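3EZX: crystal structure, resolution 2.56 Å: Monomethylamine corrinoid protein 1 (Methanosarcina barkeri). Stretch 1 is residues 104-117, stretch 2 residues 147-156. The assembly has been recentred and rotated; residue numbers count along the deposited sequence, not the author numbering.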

# COMPACT_ATOMS: atom_id res chain seq x y z
N ILE A 104 4.93 10.80 1.27
CA ILE A 104 5.89 9.88 1.86
C ILE A 104 5.22 8.75 2.63
O ILE A 104 5.90 7.95 3.27
CB ILE A 104 6.90 10.58 2.79
CG1 ILE A 104 6.20 11.07 4.05
CG2 ILE A 104 7.56 11.72 2.04
CD1 ILE A 104 7.12 11.76 5.02
N HIS A 105 3.90 8.71 2.59
CA HIS A 105 3.16 7.65 3.26
C HIS A 105 3.56 6.39 2.50
O HIS A 105 3.31 6.29 1.30
CB HIS A 105 1.64 7.86 3.14
CG HIS A 105 1.13 9.07 3.88
ND1 HIS A 105 1.19 10.36 3.40
CD2 HIS A 105 0.52 9.16 5.09
CE1 HIS A 105 0.63 11.17 4.31
NE2 HIS A 105 0.21 10.49 5.36
N ASP A 106 4.17 5.43 3.18
CA ASP A 106 4.59 4.22 2.50
C ASP A 106 4.10 2.91 3.11
O ASP A 106 4.27 1.85 2.51
CB ASP A 106 6.12 4.20 2.39
CG ASP A 106 6.81 4.01 3.72
OD1 ASP A 106 6.14 4.14 4.77
OD2 ASP A 106 8.03 3.72 3.73
N ILE A 107 3.48 2.96 4.28
CA ILE A 107 2.98 1.74 4.91
C ILE A 107 2.08 0.94 3.97
O ILE A 107 2.31 -0.25 3.73
CB ILE A 107 2.24 2.05 6.22
CG1 ILE A 107 3.22 2.65 7.23
CG2 ILE A 107 1.59 0.79 6.78
CD1 ILE A 107 2.62 3.03 8.55
N GLY A 108 1.05 1.60 3.43
CA GLY A 108 0.14 0.93 2.51
C GLY A 108 0.83 0.56 1.22
O GLY A 108 0.58 -0.49 0.64
N HIS A 109 1.70 1.44 0.76
CA HIS A 109 2.46 1.20 -0.47
C HIS A 109 3.32 -0.05 -0.29
O HIS A 109 3.31 -0.93 -1.14
CB HIS A 109 3.36 2.41 -0.78
CG HIS A 109 4.49 2.11 -1.70
ND1 HIS A 109 4.32 1.85 -3.04
CD2 HIS A 109 5.83 2.00 -1.46
CE1 HIS A 109 5.49 1.59 -3.59
NE2 HIS A 109 6.42 1.67 -2.65
N ARG A 110 4.05 -0.12 0.83
CA ARG A 110 4.91 -1.26 1.10
C ARG A 110 4.13 -2.57 1.25
O ARG A 110 4.63 -3.63 0.89
CB ARG A 110 5.73 -1.04 2.38
CG ARG A 110 6.98 -0.19 2.18
CD ARG A 110 7.98 -0.36 3.33
NE ARG A 110 9.26 0.26 3.02
CZ ARG A 110 10.36 0.18 3.77
NH1 ARG A 110 10.34 -0.50 4.90
NH2 ARG A 110 11.47 0.79 3.39
N LEU A 111 2.92 -2.47 1.80
CA LEU A 111 2.09 -3.64 2.00
C LEU A 111 1.61 -4.22 0.67
O LEU A 111 1.67 -5.43 0.44
CB LEU A 111 0.90 -3.28 2.88
CG LEU A 111 -0.04 -4.43 3.29
CD1 LEU A 111 0.74 -5.55 3.97
CD2 LEU A 111 -1.10 -3.87 4.21
N VAL A 112 1.12 -3.35 -0.22
CA VAL A 112 0.65 -3.80 -1.52
C VAL A 112 1.80 -4.40 -2.33
O VAL A 112 1.63 -5.44 -2.97
CB VAL A 112 0.06 -2.63 -2.35
CG1 VAL A 112 -0.21 -3.11 -3.75
CG2 VAL A 112 -1.21 -2.10 -1.69
N THR A 113 2.95 -3.72 -2.33
CA THR A 113 4.15 -4.16 -3.06
C THR A 113 4.58 -5.54 -2.57
O THR A 113 5.09 -6.35 -3.35
CB THR A 113 5.39 -3.19 -2.85
OG1 THR A 113 5.03 -1.84 -3.19
CG2 THR A 113 6.56 -3.63 -3.75
N THR A 114 4.39 -5.79 -1.28
CA THR A 114 4.78 -7.07 -0.72
C THR A 114 3.82 -8.13 -1.23
O THR A 114 4.25 -9.19 -1.68
CB THR A 114 4.75 -7.07 0.82
OG1 THR A 114 5.76 -6.19 1.33
CG2 THR A 114 4.99 -8.47 1.34
N MET A 115 2.53 -7.85 -1.18
CA MET A 115 1.56 -8.83 -1.66
C MET A 115 1.84 -9.12 -3.12
O MET A 115 2.00 -10.29 -3.50
CB MET A 115 0.15 -8.31 -1.44
CG MET A 115 -0.16 -8.18 0.03
SD MET A 115 -0.35 -9.76 0.93
CE MET A 115 1.32 -10.53 0.87
N LEU A 116 1.89 -8.08 -3.94
CA LEU A 116 2.24 -8.28 -5.34
C LEU A 116 3.63 -8.87 -5.20
O LEU A 116 4.39 -8.45 -4.33
CB LEU A 116 2.31 -6.95 -6.07
CG LEU A 116 0.96 -6.32 -6.38
CD1 LEU A 116 1.18 -5.02 -7.12
CD2 LEU A 116 0.14 -7.28 -7.21
N GLY A 117 3.97 -9.84 -6.03
CA GLY A 117 5.28 -10.44 -5.90
C GLY A 117 5.10 -11.71 -5.12
O GLY A 117 5.60 -12.77 -5.51
N VAL A 147 3.47 -5.18 -18.06
CA VAL A 147 3.73 -4.18 -17.03
C VAL A 147 2.50 -3.60 -16.35
O VAL A 147 1.51 -3.26 -17.00
CB VAL A 147 4.57 -3.01 -17.61
CG1 VAL A 147 4.74 -1.91 -16.58
CG2 VAL A 147 5.93 -3.52 -18.07
N LEU A 148 2.57 -3.53 -15.02
CA LEU A 148 1.49 -2.99 -14.18
C LEU A 148 2.02 -1.83 -13.35
O LEU A 148 2.99 -1.98 -12.60
CB LEU A 148 0.95 -4.06 -13.24
CG LEU A 148 -0.03 -3.60 -12.14
CD1 LEU A 148 -1.27 -2.96 -12.76
CD2 LEU A 148 -0.42 -4.80 -11.28
N LEU A 149 1.40 -0.67 -13.48
CA LEU A 149 1.81 0.50 -12.72
C LEU A 149 0.94 0.62 -11.48
O LEU A 149 -0.24 0.96 -11.58
CB LEU A 149 1.69 1.76 -13.57
CG LEU A 149 2.53 1.77 -14.86
CD1 LEU A 149 2.34 3.10 -15.59
CD2 LEU A 149 4.00 1.55 -14.51
N VAL A 150 1.53 0.33 -10.32
CA VAL A 150 0.83 0.41 -9.04
C VAL A 150 1.21 1.70 -8.31
O VAL A 150 2.32 1.83 -7.80
CB VAL A 150 1.20 -0.80 -8.14
CG1 VAL A 150 0.27 -0.87 -6.95
CG2 VAL A 150 1.16 -2.09 -8.94
N GLY A 151 0.27 2.65 -8.24
CA GLY A 151 0.56 3.91 -7.58
C GLY A 151 -0.19 4.22 -6.29
O GLY A 151 -1.36 3.87 -6.14
N SER A 152 0.49 4.87 -5.36
CA SER A 152 -0.12 5.24 -4.08
C SER A 152 -0.19 6.74 -3.89
O SER A 152 0.59 7.49 -4.47
CB SER A 152 0.66 4.64 -2.90
OG SER A 152 0.34 3.28 -2.70
N ALA A 153 -1.11 7.16 -3.04
CA ALA A 153 -1.30 8.56 -2.72
C ALA A 153 -2.32 8.64 -1.58
O ALA A 153 -3.47 8.25 -1.74
CB ALA A 153 -1.80 9.33 -3.94
N LEU A 154 -1.88 9.12 -0.42
CA LEU A 154 -2.77 9.23 0.73
C LEU A 154 -3.20 10.66 0.97
O LEU A 154 -3.91 10.95 1.94
CB LEU A 154 -2.11 8.65 1.98
CG LEU A 154 -2.21 7.13 2.09
CD1 LEU A 154 -1.51 6.46 0.92
CD2 LEU A 154 -1.60 6.69 3.40
N MET A 155 -2.78 11.55 0.09
CA MET A 155 -3.14 12.95 0.19
C MET A 155 -3.74 13.40 -1.13
O MET A 155 -3.20 13.10 -2.20
CB MET A 155 -1.92 13.79 0.53
CG MET A 155 -1.28 13.43 1.86
SD MET A 155 -0.16 14.72 2.40
CE MET A 155 1.14 14.55 1.19
N THR A 156 -4.87 14.10 -1.05
CA THR A 156 -5.55 14.60 -2.24
C THR A 156 -4.61 15.41 -3.12
O THR A 156 -4.61 15.25 -4.34
CB THR A 156 -6.76 15.48 -1.86
OG1 THR A 156 -6.34 16.49 -0.94
CG2 THR A 156 -7.86 14.63 -1.22
O HOH W 1 1.66 2.02 -4.47

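The helix that begins at Ile 107 packs against the strand 147-152. The two run nearly antiparallel, at 157°, and their axes approach to 8.9 Å. No direct hydrogen bond joins the stretches, so side-chain packing and one water hold the contact.

The apolar pairs follow the helix repeat. Val 112 and Leu 116, four residues apart, both point toward the strand. On the strand, Leu 148, Val 150 and Ser 152 alternate toward the helix. Leu 116 CD1 lies 3.4 Å from Val 150 CG2 and 4.5 Å from Leu 148 CD2. Val 112 CG1 meets Val 150 CG1 at 3.9 Å.

Aromatic contacts lie beyond the strand, around His 105. Leu 154 CB sits over one face of this ring, 4.0 Å from its centroid, in a CH-pi contact. Met 155 SD lies at the ring edge, 5.2 Å from the centroid.

The polar link runs through water 1, beside His 109. Ser 152 OG lies near the plane of the His 109 ring, at its edge. The water donates to Ser 152 OG at 2.5 Å and bonds His 109 ND1 at 3.0 Å. It also donates weakly to Val 150 O at 3.4 Å. It thus bridges the helix to the strand. A corrinoid cofactor also touches these stretches.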